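Local coordinates for protein cytolethal distending toxin subunit B (Escherichia coli, PDB 2F1N) that nicks DNA as the endonuclease subunit of a tripartite toxin and very probably causes the DNA damage that arrests intoxicated cells in G2/M, at residues Ile75-Leu80 with Val120-Pro125; Ile241-Arg246 with His254-Val259. All coordinates share one frame; numbering follows the deposited sequence.

Contact 1: residues Ile75-Leu80 with Val120-Pro125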
loop_
_atom_site.group_PDB
_atom_site.type_symbol
_atom_site.label_atom_id
_atom_site.label_comp_id
_atom_site.label_asym_id
_atom_site.label_seq_id
_atom_site.Cartn_x
_atom_site.Cartn_y
_atom_site.Cartn_z
ATOM N N ILE A 75 -1.966 -4.068 17.233
ATOM C CA ILE A 75 -1.548 -2.967 16.374
ATOM C C ILE A 75 -2.721 -2.043 16.053
ATOM O O ILE A 75 -3.716 -2.539 15.511
ATOM C CB ILE A 75 -0.941 -3.505 15.095
ATOM C CG1 ILE A 75 0.321 -4.331 15.401
ATOM C CG2 ILE A 75 -0.641 -2.324 14.090
ATOM C CD1 ILE A 75 0.646 -5.332 14.323
ATOM N N PRO A 76 -2.608 -0.751 16.385
ATOM C CA PRO A 76 -3.658 0.233 16.118
ATOM C C PRO A 76 -4.087 0.227 14.663
ATOM O O PRO A 76 -3.250 0.363 13.771
ATOM C CB PRO A 76 -2.977 1.559 16.445
ATOM C CG PRO A 76 -2.025 1.180 17.540
ATOM C CD PRO A 76 -1.480 -0.128 17.133
ATOM N N VAL A 77 -5.379 0.043 14.429
ATOM C CA VAL A 77 -5.931 0.165 13.091
ATOM C C VAL A 77 -7.399 0.606 13.182
ATOM O O VAL A 77 -8.155 0.093 14.002
ATOM C CB VAL A 77 -5.797 -1.127 12.244
ATOM C CG1 VAL A 77 -6.326 -0.916 10.770
ATOM C CG2 VAL A 77 -4.341 -1.623 12.227
ATOM N N ARG A 78 -7.797 1.558 12.334
ATOM C CA ARG A 78 -9.162 2.094 12.352
ATOM C C ARG A 78 -9.675 2.204 10.946
ATOM O O ARG A 78 -8.931 2.569 10.041
ATOM C CB ARG A 78 -9.224 3.553 12.960
ATOM C CG ARG A 78 -8.922 3.679 14.437
ATOM C CD ARG A 78 -8.462 5.117 14.786
ATOM N NE ARG A 78 -9.636 5.901 15.103
ATOM C CZ ARG A 78 -9.707 7.233 15.082
ATOM N NH1 ARG A 78 -8.672 7.960 14.701
ATOM N NH2 ARG A 78 -10.840 7.827 15.449
ATOM N N GLU A 79 -10.972 1.940 10.754
ATOM C CA GLU A 79 -11.635 2.218 9.477
ATOM C C GLU A 79 -12.339 3.553 9.596
ATOM O O GLU A 79 -13.103 3.755 10.539
ATOM C CB GLU A 79 -12.704 1.153 9.200
ATOM C CG GLU A 79 -13.519 1.418 7.940
ATOM C CD GLU A 79 -14.558 0.334 7.779
ATOM O OE1 GLU A 79 -15.580 0.315 8.519
ATOM O OE2 GLU A 79 -14.300 -0.560 6.952
ATOM N N LEU A 80 -12.090 4.451 8.630
ATOM C CA LEU A 80 -12.753 5.751 8.571
ATOM C C LEU A 80 -13.503 5.933 7.254
ATOM O O LEU A 80 -13.064 5.427 6.218
ATOM C CB LEU A 80 -11.726 6.908 8.758
ATOM C CG LEU A 80 -10.481 6.610 9.622
ATOM C CD1 LEU A 80 -9.346 7.630 9.313
ATOM C CD2 LEU A 80 -10.835 6.656 11.101
ATOM N N VAL A 120 -10.020 -6.980 6.864
ATOM C CA VAL A 120 -8.796 -6.210 7.141
ATOM C C VAL A 120 -7.737 -7.111 7.753
ATOM O O VAL A 120 -8.036 -7.845 8.716
ATOM C CB VAL A 120 -9.093 -5.051 8.089
ATOM C CG1 VAL A 120 -7.783 -4.137 8.225
ATOM C CG2 VAL A 120 -10.269 -4.264 7.557
ATOM N N PHE A 121 -6.517 -7.013 7.233
ATOM C CA PHE A 121 -5.352 -7.805 7.716
ATOM C C PHE A 121 -4.327 -6.889 8.425
ATOM O O PHE A 121 -3.986 -5.837 7.910
ATOM C CB PHE A 121 -4.627 -8.527 6.594
ATOM C CG PHE A 121 -5.514 -9.420 5.785
ATOM C CD1 PHE A 121 -6.286 -10.393 6.387
ATOM C CD2 PHE A 121 -5.623 -9.233 4.413
ATOM C CE1 PHE A 121 -7.139 -11.224 5.609
ATOM C CE2 PHE A 121 -6.489 -10.042 3.657
ATOM C CZ PHE A 121 -7.216 -11.033 4.258
ATOM N N VAL A 122 -3.849 -7.320 9.589
ATOM C CA VAL A 122 -2.821 -6.603 10.304
ATOM C C VAL A 122 -1.772 -7.634 10.694
ATOM O O VAL A 122 -2.043 -8.523 11.522
ATOM C CB VAL A 122 -3.346 -6.006 11.607
ATOM C CG1 VAL A 122 -2.279 -5.037 12.097
ATOM C CG2 VAL A 122 -4.694 -5.288 11.381
ATOM N N LEU A 123 -0.602 -7.542 10.076
ATOM C CA LEU A 123 0.491 -8.468 10.340
ATOM C C LEU A 123 1.627 -7.728 11.098
ATOM O O LEU A 123 1.907 -6.544 10.862
ATOM C CB LEU A 123 0.997 -9.115 9.036
ATOM C CG LEU A 123 -0.115 -9.589 8.044
ATOM C CD1 LEU A 123 0.476 -10.266 6.847
ATOM C CD2 LEU A 123 -1.168 -10.511 8.678
ATOM N N SER A 124 2.256 -8.453 12.018
ATOM C CA SER A 124 3.259 -7.883 12.907
ATOM C C SER A 124 4.539 -7.526 12.168
ATOM O O SER A 124 4.873 -8.105 11.133
ATOM C CB SER A 124 3.535 -8.883 14.052
ATOM O OG SER A 124 2.312 -9.026 14.776
ATOM N N PRO A 125 5.268 -6.535 12.692
ATOM C CA PRO A 125 6.578 -6.205 12.143
ATOM C C PRO A 125 7.457 -7.434 12.159
ATOM O O PRO A 125 7.321 -8.269 13.065
ATOM C CB PRO A 125 7.146 -5.201 13.169
ATOM C CG PRO A 125 5.917 -4.563 13.775
ATOM C CD PRO A 125 4.876 -5.668 13.822
#
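I75 lies against V122, and V77 packs beside it on V122 and V120. The contact is apolar and joins the loop leading into strand 78-83 to strand 119-123. The two segments do not pair through their backbones. Their nearest CA atoms, those of I75 and V122, are 7.2 Å apart, so side chains fill the gap.

I75 can be followed from its base. I75 CB sits 3.6 Å from V122 CG1. The CG2 branch meets the same methyl, with I75 CG2 3.7 Å from V122 CG1. The other branch, CG1, lies anti to the carbonyl carbon (chi1 -62°) and carries the chain on. CD1 is then anti to CA (chi2 156°), which extends the chain to its tip. There I75 CD1 is again 3.7 Å from V122 CG1. One valine methyl is thus touched by CB, CG2 and CD1 of the isoleucine. The tip also reaches the backbone where the strand ends: I75 CD1 is 3.9 Å from L123 O and 3.9 Å from S124 CA. The ring of P125 borders this tip methyl more loosely.

V77 meets V122 methyl to methyl, with V77 CG2 3.8 Å from V122 CG2. The second methyl of V77 turns to the start of 120-125, where V77 CG1 is 4.4 Å from V120 CG1, a looser touch.

The patch lies at the surface and bridges the two sheets of the DNase I-like sandwich. V120 also touches Y96 and V77 touches S98, both of strand 92-98. V77 reaches L134 of strand 133-138 as well. On the six-stranded sheet, F121 packs edge-to-face on F166 and F167, and L123 also touches F166, so helix 156-168 flanks strand 119-123.

Contact 2: residues Ile241-Arg246 with His254-Val259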
loop_
_atom_site.group_PDB
_atom_site.type_symbol
_atom_site.label_atom_id
_atom_site.label_comp_id
_atom_site.label_asym_id
_atom_site.label_seq_id
_atom_site.Cartn_x
_atom_site.Cartn_y
_atom_site.Cartn_z
ATOM N N ILE A 241 5.380 6.466 -12.960
ATOM C CA ILE A 241 5.368 7.575 -12.010
ATOM C C ILE A 241 4.105 8.395 -12.266
ATOM O O ILE A 241 3.895 8.869 -13.401
ATOM C CB ILE A 241 6.627 8.450 -12.175
ATOM C CG1 ILE A 241 7.927 7.635 -12.079
ATOM C CG2 ILE A 241 6.589 9.581 -11.087
ATOM C CD1 ILE A 241 8.014 6.714 -10.811
ATOM N N VAL A 242 3.209 8.506 -11.264
ATOM C CA VAL A 242 2.023 9.322 -11.458
ATOM C C VAL A 242 2.542 10.782 -11.440
ATOM O O VAL A 242 3.310 11.142 -10.562
ATOM C CB VAL A 242 0.970 9.187 -10.324
ATOM C CG1 VAL A 242 -0.279 10.002 -10.693
ATOM C CG2 VAL A 242 0.596 7.715 -10.080
ATOM N N TYR A 243 2.104 11.598 -12.381
ATOM C CA TYR A 243 2.666 12.949 -12.551
ATOM C C TYR A 243 4.130 12.982 -13.022
ATOM O O TYR A 243 4.818 13.989 -12.827
ATOM C CB TYR A 243 2.508 13.809 -11.249
ATOM C CG TYR A 243 1.145 13.663 -10.581
ATOM C CD1 TYR A 243 -0.029 13.783 -11.315
ATOM C CD2 TYR A 243 1.049 13.371 -9.213
ATOM C CE1 TYR A 243 -1.301 13.635 -10.702
ATOM C CE2 TYR A 243 -0.189 13.227 -8.601
ATOM C CZ TYR A 243 -1.355 13.352 -9.338
ATOM O OH TYR A 243 -2.586 13.201 -8.723
ATOM N N GLY A 244 4.628 11.899 -13.622
ATOM C CA GLY A 244 6.005 11.873 -14.080
ATOM C C GLY A 244 6.272 12.930 -15.139
ATOM O O GLY A 244 7.409 13.411 -15.276
ATOM N N ALA A 245 5.221 13.335 -15.845
ATOM C CA ALA A 245 5.387 14.333 -16.921
ATOM C C ALA A 245 5.258 15.726 -16.382
ATOM O O ALA A 245 5.441 16.717 -17.116
ATOM C CB ALA A 245 4.364 14.133 -18.004
ATOM N N ARG A 246 4.854 15.842 -15.129
ATOM C CA ARG A 246 4.840 17.189 -14.582
ATOM C C ARG A 246 5.953 17.466 -13.583
ATOM O O ARG A 246 6.520 16.556 -12.970
ATOM C CB ARG A 246 3.450 17.672 -14.140
ATOM C CG ARG A 246 2.542 16.707 -13.432
ATOM C CD ARG A 246 1.417 17.416 -12.656
ATOM N NE ARG A 246 0.050 17.112 -13.109
ATOM C CZ ARG A 246 -0.994 17.070 -12.276
ATOM N NH1 ARG A 246 -0.808 17.293 -10.972
ATOM N NH2 ARG A 246 -2.210 16.797 -12.723
ATOM N N HIS A 254 9.316 11.628 -2.250
ATOM C CA HIS A 254 8.854 10.451 -3.007
ATOM C C HIS A 254 7.722 10.799 -3.938
ATOM O O HIS A 254 6.851 11.626 -3.627
ATOM C CB HIS A 254 8.377 9.341 -2.036
ATOM C CG HIS A 254 9.482 8.762 -1.209
ATOM N ND1 HIS A 254 10.039 7.533 -1.472
ATOM C CD2 HIS A 254 10.140 9.253 -0.125
ATOM C CE1 HIS A 254 10.974 7.276 -0.573
ATOM N NE2 HIS A 254 11.060 8.311 0.252
ATOM N N PHE A 255 7.705 10.143 -5.085
ATOM C CA PHE A 255 6.667 10.377 -6.071
ATOM C C PHE A 255 5.690 9.225 -5.974
ATOM O O PHE A 255 6.113 8.110 -5.678
ATOM C CB PHE A 255 7.292 10.323 -7.450
ATOM C CG PHE A 255 8.583 11.099 -7.583
ATOM C CD1 PHE A 255 8.739 12.361 -7.012
ATOM C CD2 PHE A 255 9.643 10.542 -8.291
ATOM C CE1 PHE A 255 9.948 13.053 -7.127
ATOM C CE2 PHE A 255 10.863 11.229 -8.414
ATOM C CZ PHE A 255 11.009 12.483 -7.847
ATOM N N PRO A 256 4.411 9.490 -6.217
ATOM C CA PRO A 256 3.396 8.431 -6.278
ATOM C C PRO A 256 3.668 7.563 -7.462
ATOM O O PRO A 256 4.086 8.050 -8.562
ATOM C CB PRO A 256 2.069 9.170 -6.526
ATOM C CG PRO A 256 2.372 10.599 -6.386
ATOM C CD PRO A 256 3.847 10.834 -6.448
ATOM N N VAL A 257 3.407 6.276 -7.249
ATOM C CA VAL A 257 3.697 5.266 -8.279
ATOM C C VAL A 257 2.438 4.510 -8.516
ATOM O O VAL A 257 1.847 3.985 -7.542
ATOM C CB VAL A 257 4.844 4.319 -7.838
ATOM C CG1 VAL A 257 5.027 3.168 -8.854
ATOM C CG2 VAL A 257 6.165 5.115 -7.752
ATOM N N GLY A 258 1.997 4.444 -9.788
ATOM C CA GLY A 258 0.742 3.806 -10.115
ATOM C C GLY A 258 0.980 2.448 -10.778
ATOM O O GLY A 258 1.977 2.265 -11.490
ATOM N N VAL A 259 0.060 1.523 -10.536
ATOM C CA VAL A 259 0.099 0.183 -11.105
ATOM C C VAL A 259 -1.234 -0.128 -11.751
ATOM O O VAL A 259 -2.288 -0.003 -11.103
ATOM C CB VAL A 259 0.403 -0.867 -9.980
ATOM C CG1 VAL A 259 0.369 -2.285 -10.528
ATOM C CG2 VAL A 259 1.756 -0.550 -9.404
#
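Neighbouring antiparallel strands 237-241 and 257-261 of the eight-stranded sheet meet at the bridge of I241 with V257, where the first strand ends. It is a non-hydrogen-bonded pair, with the CA atoms of I241 and V257 4.7 Å apart. Both side chains lie on one face of the sheet and cross obliquely, I241 CD1 resting 3.9 Å from V257 CG2. The other branch of I241 turns to the residue two before V257: I241 CG2 is 3.8 Å from F255 CB.

One backbone bond follows. V242 N donates to P256 O at 2.9 Å, with an N-H...O angle of 149°.

V242 packs along P256 and G258. V242 CB is 4.0 Å from P256 CB. V242 CG2 is anti to the carbonyl carbon and lies 3.6 Å from G258 N. Y243 crosses P256 at about a right angle, with Y243 CD2 4.2 Å from P256 CG. V242 CG1 covers one face of the tyrosine ring, and L41 of helix 31-42 touches both V242 and Y243.

From I241 to G244 the chain makes a type II beta turn and leaves the strand. H254, the residue before F255, bonds through ND1 to D222 OD2, consistent with the His-Asp pair typical of DNase I-like nucleases.

Contact 1 and contact 2 lie on opposite sides of the chain's centre, with their own centres 26 Å apart. Both reach the eight-stranded sheet. Contact 1 joins the loop entering strand 78-83 of that sheet to strand 119-123, outermost in the other, while contact 2 joins two neighbouring strands within it, at its other end. The chemistry follows from this. Between sheets, contact 1 is apolar packing without hydrogen bonds, mostly between side chains. Between strand neighbours, contact 2 adds a backbone bond and a beta bridge to its apolar packing. Contact 1 is a surface patch; contact 2 is partly buried, with P256 and V257 inside the protein.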